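Local coordinates for protein Non-reducing end beta-L-arabinofuranosidase (Bacteroides thetaiotaomicron, PDB 5MQO) that probably hydrolyses glycosidic linkages in complex plant pectin, as a family GH127 glycoside hydrolase that probably acts as an aceric acidase, at residues N380-N385 / Y429-R434; L604-E609 / L676-A681. All coordinates share one frame; numbering follows the deposited sequence.

Overall arrangement
Following the chain from the N terminus, contact 1 (380-385 with 429-434) comes first: it closes a mostly helical loop made of the rest of helix 382-399 and helix 402-416, within the catalytic domain. Contact 2 (604-609 with 676-681) opens only after contact 1 has closed; it pairs strand 604-609 with the end of strand 670-678 and encloses a helix-free run of strands and loops in the C-terminal domain. The two are therefore in series, neither nested nor crossed, with centres about 15 Å apart. They nevertheless touch: Y679 OH lies 2.7 Å from P432 O, a probable hydrogen bond. Strand 690-697 spans the same junction, pairing with both strand 434-435 and strand 604-609.

Contact 1: N380-N385 / Y429-R434; sequences NETCAN and YTNPLR
N380 and N431 exchange two bonds, one good and one weak. The N380 carbonyl O receives N431 ND2 at 2.9 Å, in the plane of that amide and nearly straight (N-H...O 168°), while N380 ND2 makes a weak 3.3 Å bond back to N431 O and brushes L433 CD1. E381 begins with CB turned away from 429-434, but CG lies anti to the backbone N (chi1 166°) and the extended chain carries OE2 to 2.9 Å from Y429 OH, at a slant to the ring; that hydroxyl is hydrogen-bonded to Q365. T382 gives its backbone N to Y429 O at 3.1 Å, and its OG1, also hydrogen-bonded to F428 O, takes the other N431 ND2 hydrogen at 2.9 Å, so both hydrogens of that amide nitrogen are used; N431 OD1 is held by S418. N385, a turn into the helix, reaches back with ND2 to N380 O at 3.3 Å, arriving above the carbonyl plane, though S415 is its stronger partner. With E381 at the N-cap, the contact joins the start of helix 382-399, whose C383 is disulfide-bonded to C458, to the 429-434 loop, within a helical catalytic domain consistent with the (alpha/alpha)6 barrel of GH127 enzymes.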
loop_
_atom_site.group_PDB
_atom_site.type_symbol
_atom_site.label_atom_id
_atom_site.label_comp_id
_atom_site.label_asym_id
_atom_site.label_seq_id
_atom_site.Cartn_x
_atom_site.Cartn_y
_atom_site.Cartn_z
ATOM N N ASN A 380 -6.384 -7.332 9.111
ATOM C CA ASN A 380 -5.651 -6.829 7.938
ATOM C C ASN A 380 -6.529 -6.498 6.730
ATOM O O ASN A 380 -6.298 -6.909 5.590
ATOM C CB ASN A 380 -4.593 -7.829 7.572
ATOM C CG ASN A 380 -3.569 -7.993 8.659
ATOM O OD1 ASN A 380 -3.380 -7.102 9.503
ATOM N ND2 ASN A 380 -2.878 -9.133 8.640
ATOM N N GLU A 381 -7.568 -5.747 7.030
ATOM C CA GLU A 381 -8.424 -5.123 6.047
ATOM C C GLU A 381 -7.570 -4.448 4.954
ATOM O O GLU A 381 -6.662 -3.676 5.263
ATOM C CB GLU A 381 -9.295 -4.122 6.801
ATOM C CG GLU A 381 -10.020 -3.128 5.953
ATOM C CD GLU A 381 -11.183 -2.523 6.680
ATOM O OE1 GLU A 381 -11.104 -2.351 7.944
ATOM O OE2 GLU A 381 -12.157 -2.228 5.947
ATOM N N THR A 382 -7.847 -4.749 3.685
ATOM C CA THR A 382 -6.968 -4.319 2.590
ATOM C C THR A 382 -6.687 -2.807 2.579
ATOM O O THR A 382 -5.576 -2.388 2.268
ATOM C CB THR A 382 -7.500 -4.767 1.216
ATOM O OG1 THR A 382 -7.779 -6.176 1.253
ATOM C CG2 THR A 382 -6.491 -4.471 0.109
ATOM N N CYS A 383 -7.695 -2.022 2.952
ATOM C CA CYS A 383 -7.611 -0.571 2.946
ATOM C C CYS A 383 -6.706 -0.054 4.050
ATOM O O CYS A 383 -6.149 1.023 3.919
ATOM C CB CYS A 383 -9.008 0.062 3.081
ATOM S SG CYS A 383 -10.094 -0.138 1.633
ATOM N N ALA A 384 -6.582 -0.798 5.142
ATOM C CA ALA A 384 -5.678 -0.419 6.243
ATOM C C ALA A 384 -4.248 -0.528 5.753
ATOM O O ALA A 384 -3.372 0.266 6.154
ATOM C CB ALA A 384 -5.872 -1.324 7.469
ATOM N N ASN A 385 -4.030 -1.522 4.889
ATOM C CA ASN A 385 -2.707 -1.833 4.378
ATOM C C ASN A 385 -2.341 -0.767 3.310
ATOM O O ASN A 385 -1.230 -0.287 3.261
ATOM C CB ASN A 385 -2.692 -3.249 3.831
ATOM C CG ASN A 385 -3.365 -4.262 4.770
ATOM O OD1 ASN A 385 -3.572 -3.992 5.949
ATOM N ND2 ASN A 385 -3.728 -5.430 4.234
ATOM N N TYR A 429 -11.670 -8.884 1.550
ATOM C CA TYR A 429 -11.754 -7.896 2.627
ATOM C C TYR A 429 -10.615 -8.120 3.667
ATOM O O TYR A 429 -9.733 -7.263 3.796
ATOM C CB TYR A 429 -13.120 -7.970 3.292
ATOM C CG TYR A 429 -13.459 -6.825 4.237
ATOM C CD1 TYR A 429 -13.756 -5.533 3.751
ATOM C CD2 TYR A 429 -13.544 -7.037 5.609
ATOM C CE1 TYR A 429 -14.104 -4.496 4.621
ATOM C CE2 TYR A 429 -13.886 -6.011 6.481
ATOM C CZ TYR A 429 -14.171 -4.749 5.989
ATOM O OH TYR A 429 -14.499 -3.752 6.862
ATOM N N THR A 430 -10.625 -9.259 4.388
ATOM C CA THR A 430 -9.515 -9.642 5.280
ATOM C C THR A 430 -8.310 -10.272 4.523
ATOM O O THR A 430 -8.480 -10.932 3.494
ATOM C CB THR A 430 -9.967 -10.656 6.355
ATOM O OG1 THR A 430 -10.659 -11.746 5.735
ATOM C CG2 THR A 430 -10.852 -10.011 7.354
ATOM N N ASN A 431 -7.117 -10.089 5.088
ATOM C CA ASN A 431 -5.881 -10.688 4.613
ATOM C C ASN A 431 -5.186 -11.479 5.736
ATOM O O ASN A 431 -4.152 -11.047 6.262
ATOM C CB ASN A 431 -4.950 -9.609 4.102
ATOM C CG ASN A 431 -5.418 -9.040 2.812
ATOM O OD1 ASN A 431 -5.161 -9.595 1.742
ATOM N ND2 ASN A 431 -6.122 -7.947 2.892
ATOM N N PRO A 432 -5.723 -12.662 6.070
ATOM C CA PRO A 432 -5.124 -13.452 7.130
ATOM C C PRO A 432 -3.741 -13.988 6.761
ATOM O O PRO A 432 -3.409 -14.066 5.585
ATOM C CB PRO A 432 -6.129 -14.612 7.305
ATOM C CG PRO A 432 -6.723 -14.801 5.969
ATOM C CD PRO A 432 -6.686 -13.457 5.282
ATOM N N LEU A 433 -2.969 -14.370 7.777
ATOM C CA LEU A 433 -1.695 -15.057 7.569
ATOM C C LEU A 433 -1.743 -16.552 7.825
ATOM O O LEU A 433 -0.699 -17.185 7.905
ATOM C CB LEU A 433 -0.641 -14.423 8.458
ATOM C CG LEU A 433 -0.005 -13.144 7.890
ATOM C CD1 LEU A 433 -0.915 -11.917 8.117
ATOM C CD2 LEU A 433 1.408 -12.985 8.491
ATOM N N ARG A 434 -2.944 -17.103 7.982
ATOM C CA ARG A 434 -3.162 -18.532 8.206
ATOM C C ARG A 434 -4.636 -18.913 7.986
ATOM O O ARG A 434 -5.556 -18.229 8.486
ATOM C CB ARG A 434 -2.735 -18.973 9.642
ATOM C CG ARG A 434 -2.779 -20.482 9.897
ATOM C CD ARG A 434 -1.899 -20.981 11.036
ATOM N NE ARG A 434 -0.528 -20.440 11.048
ATOM C CZ ARG A 434 0.230 -20.219 12.148
ATOM N NH1 ARG A 434 -0.198 -20.473 13.402
ATOM N NH2 ARG A 434 1.450 -19.713 12.004
#

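Contact 2: L604-E609 / L676-A681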
loop_
_atom_site.group_PDB
_atom_site.type_symbol
_atom_site.label_atom_id
_atom_site.label_comp_id
_atom_site.label_asym_id
_atom_site.label_seq_id
_atom_site.Cartn_x
_atom_site.Cartn_y
_atom_site.Cartn_z
ATOM N N LEU A 604 9.277 -10.144 -1.730
ATOM C CA LEU A 604 8.070 -10.963 -1.609
ATOM C C LEU A 604 8.132 -11.840 -0.388
ATOM O O LEU A 604 9.080 -12.586 -0.196
ATOM C CB LEU A 604 7.860 -11.840 -2.841
ATOM C CG LEU A 604 7.646 -11.070 -4.155
ATOM C CD1 LEU A 604 7.472 -12.045 -5.310
ATOM C CD2 LEU A 604 6.463 -10.111 -4.105
ATOM N N VAL A 605 7.112 -11.751 0.439
ATOM C CA VAL A 605 6.897 -12.711 1.531
ATOM C C VAL A 605 6.312 -13.944 0.889
ATOM O O VAL A 605 5.397 -13.846 0.054
ATOM C CB VAL A 605 5.925 -12.136 2.592
ATOM C CG1 VAL A 605 5.518 -13.184 3.635
ATOM C CG2 VAL A 605 6.571 -10.913 3.219
ATOM N N TYR A 606 6.862 -15.091 1.245
ATOM C CA TYR A 606 6.341 -16.344 0.735
ATOM C C TYR A 606 5.448 -17.019 1.772
ATOM O O TYR A 606 5.526 -16.737 2.975
ATOM C CB TYR A 606 7.478 -17.266 0.283
ATOM C CG TYR A 606 7.916 -16.995 -1.139
ATOM C CD1 TYR A 606 8.720 -15.893 -1.444
ATOM C CD2 TYR A 606 7.519 -17.819 -2.170
ATOM C CE1 TYR A 606 9.104 -15.617 -2.743
ATOM C CE2 TYR A 606 7.909 -17.576 -3.465
ATOM C CZ TYR A 606 8.705 -16.469 -3.754
ATOM O OH TYR A 606 9.090 -16.196 -5.044
ATOM N N CYS A 607 4.614 -17.926 1.266
ATOM C CA CYS A 607 3.741 -18.765 2.086
ATOM C C CYS A 607 3.688 -20.160 1.543
ATOM O O CYS A 607 4.212 -20.420 0.465
ATOM C CB CYS A 607 2.324 -18.201 2.068
ATOM S SG CYS A 607 1.499 -18.312 0.471
ATOM N N LEU A 608 3.032 -21.038 2.302
ATOM C CA LEU A 608 2.766 -22.439 1.928
ATOM C C LEU A 608 1.260 -22.709 1.898
ATOM O O LEU A 608 0.584 -22.405 2.886
ATOM C CB LEU A 608 3.428 -23.376 2.943
ATOM C CG LEU A 608 3.175 -24.894 2.835
ATOM C CD1 LEU A 608 3.587 -25.448 1.481
ATOM C CD2 LEU A 608 3.915 -25.655 3.930
ATOM N N GLU A 609 0.747 -23.253 0.775
ATOM C CA GLU A 609 -0.653 -23.760 0.661
ATOM C C GLU A 609 -0.688 -25.282 0.658
ATOM O O GLU A 609 0.273 -25.903 0.264
ATOM C CB GLU A 609 -1.344 -23.284 -0.606
ATOM C CG GLU A 609 -1.364 -21.799 -0.770
ATOM C CD GLU A 609 -2.468 -21.315 -1.672
ATOM O OE1 GLU A 609 -2.169 -20.879 -2.793
ATOM O OE2 GLU A 609 -3.638 -21.334 -1.249
ATOM N N LEU A 676 6.862 -23.419 -1.921
ATOM C CA LEU A 676 6.346 -22.121 -1.443
ATOM C C LEU A 676 5.979 -21.228 -2.616
ATOM O O LEU A 676 6.671 -21.237 -3.631
ATOM C CB LEU A 676 7.382 -21.431 -0.568
ATOM C CG LEU A 676 7.869 -22.266 0.627
ATOM C CD1 LEU A 676 8.796 -21.465 1.542
ATOM C CD2 LEU A 676 6.700 -22.791 1.439
ATOM N N ILE A 677 4.877 -20.488 -2.495
ATOM C CA ILE A 677 4.505 -19.469 -3.498
ATOM C C ILE A 677 4.367 -18.115 -2.817
ATOM O O ILE A 677 4.275 -18.048 -1.583
ATOM C CB ILE A 677 3.190 -19.797 -4.268
ATOM C CG1 ILE A 677 1.966 -19.761 -3.347
ATOM C CG2 ILE A 677 3.286 -21.144 -4.974
ATOM C CD1 ILE A 677 0.665 -19.584 -4.099
ATOM N N PRO A 678 4.346 -17.033 -3.602
ATOM C CA PRO A 678 4.221 -15.723 -2.982
ATOM C C PRO A 678 2.880 -15.564 -2.300
ATOM O O PRO A 678 1.868 -16.054 -2.810
ATOM C CB PRO A 678 4.323 -14.761 -4.170
ATOM C CG PRO A 678 5.076 -15.531 -5.195
ATOM C CD PRO A 678 4.505 -16.904 -5.051
ATOM N N TYR A 679 2.887 -14.910 -1.149
ATOM C CA TYR A 679 1.668 -14.689 -0.398
ATOM C C TYR A 679 0.626 -14.050 -1.260
ATOM O O TYR A 679 -0.504 -14.541 -1.284
ATOM C CB TYR A 679 1.935 -13.819 0.813
ATOM C CG TYR A 679 0.738 -13.422 1.620
ATOM C CD1 TYR A 679 0.077 -14.347 2.446
ATOM C CD2 TYR A 679 0.296 -12.114 1.607
ATOM C CE1 TYR A 679 -1.027 -13.957 3.216
ATOM C CE2 TYR A 679 -0.786 -11.708 2.380
ATOM C CZ TYR A 679 -1.450 -12.623 3.180
ATOM O OH TYR A 679 -2.516 -12.179 3.914
ATOM N N TYR A 680 0.996 -13.008 -2.016
ATOM C CA TYR A 680 -0.001 -12.266 -2.773
ATOM C C TYR A 680 -0.813 -13.197 -3.673
ATOM O O TYR A 680 -2.007 -13.007 -3.824
ATOM C CB TYR A 680 0.627 -11.136 -3.594
ATOM C CG TYR A 680 1.231 -11.558 -4.912
ATOM C CD1 TYR A 680 0.468 -11.620 -6.058
ATOM C CD2 TYR A 680 2.580 -11.878 -5.005
ATOM C CE1 TYR A 680 1.034 -12.009 -7.257
ATOM C CE2 TYR A 680 3.151 -12.278 -6.205
ATOM C CZ TYR A 680 2.370 -12.343 -7.314
ATOM O OH TYR A 680 2.934 -12.720 -8.478
ATOM N N ALA A 681 -0.155 -14.206 -4.244
ATOM C CA ALA A 681 -0.794 -15.207 -5.108
ATOM C C ALA A 681 -1.538 -16.346 -4.372
ATOM O O ALA A 681 -2.003 -17.292 -5.038
ATOM C CB ALA A 681 0.256 -15.821 -6.024
#
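C607 and I677 form the tight centre. C607 N donates to I677 O at 2.9 Å with an N-H...O angle of 170°, and I677 N returns a more bent bond to C607 O at 3.0 Å, making an antiparallel hydrogen-bonded pair. Both side chains emerge on the same face of the sheet. C607 SG sits between its backbone N and carbonyl carbon (chi1 68°), which sets it 4.1 Å from I677 CG1 and 3.7 Å from Y679 CA. Close packing continues where L608 CB rests 3.6 Å from L676 CD2.

Next to this pair, Y606 faces P678 in a non-hydrogen-bonded position, where a proline, having no N-H to give, costs the ladder nothing. The two side chains run side by side: P678 CA lies over one face of the Y606 ring, toward its rim, while Y606 CE2 comes 3.8 Å from P678 CD. Y606 CD2 approaches I677 C at a slant, L676 C lies at the ring edge, and the Y606 hydroxyl continues to V643 O. This is an antiparallel ladder inside the C-terminal domain sheet, with strand 596-601 also pairing with 604-609 and strand 640-651 with 670-678. Its last rung is Y679 N to V605 O, 3.0 Å long and almost straight; there the second segment turns aside, and V605 N is taken up by N414 instead.

Packing is sparser, though still buried, at the L604 end and around the tip of E609. L604 CD2 lies 4.4 Å from Y680 CD2, and the Y680 ring also meets F50. E609 slants across I677 with OE1 near I677 CD1; its carboxylate is drawn off to a salt bridge with R685. Y679 points its ring away from 604-609, stacking on W682 and sending its hydroxyl to P432 O in the catalytic domain.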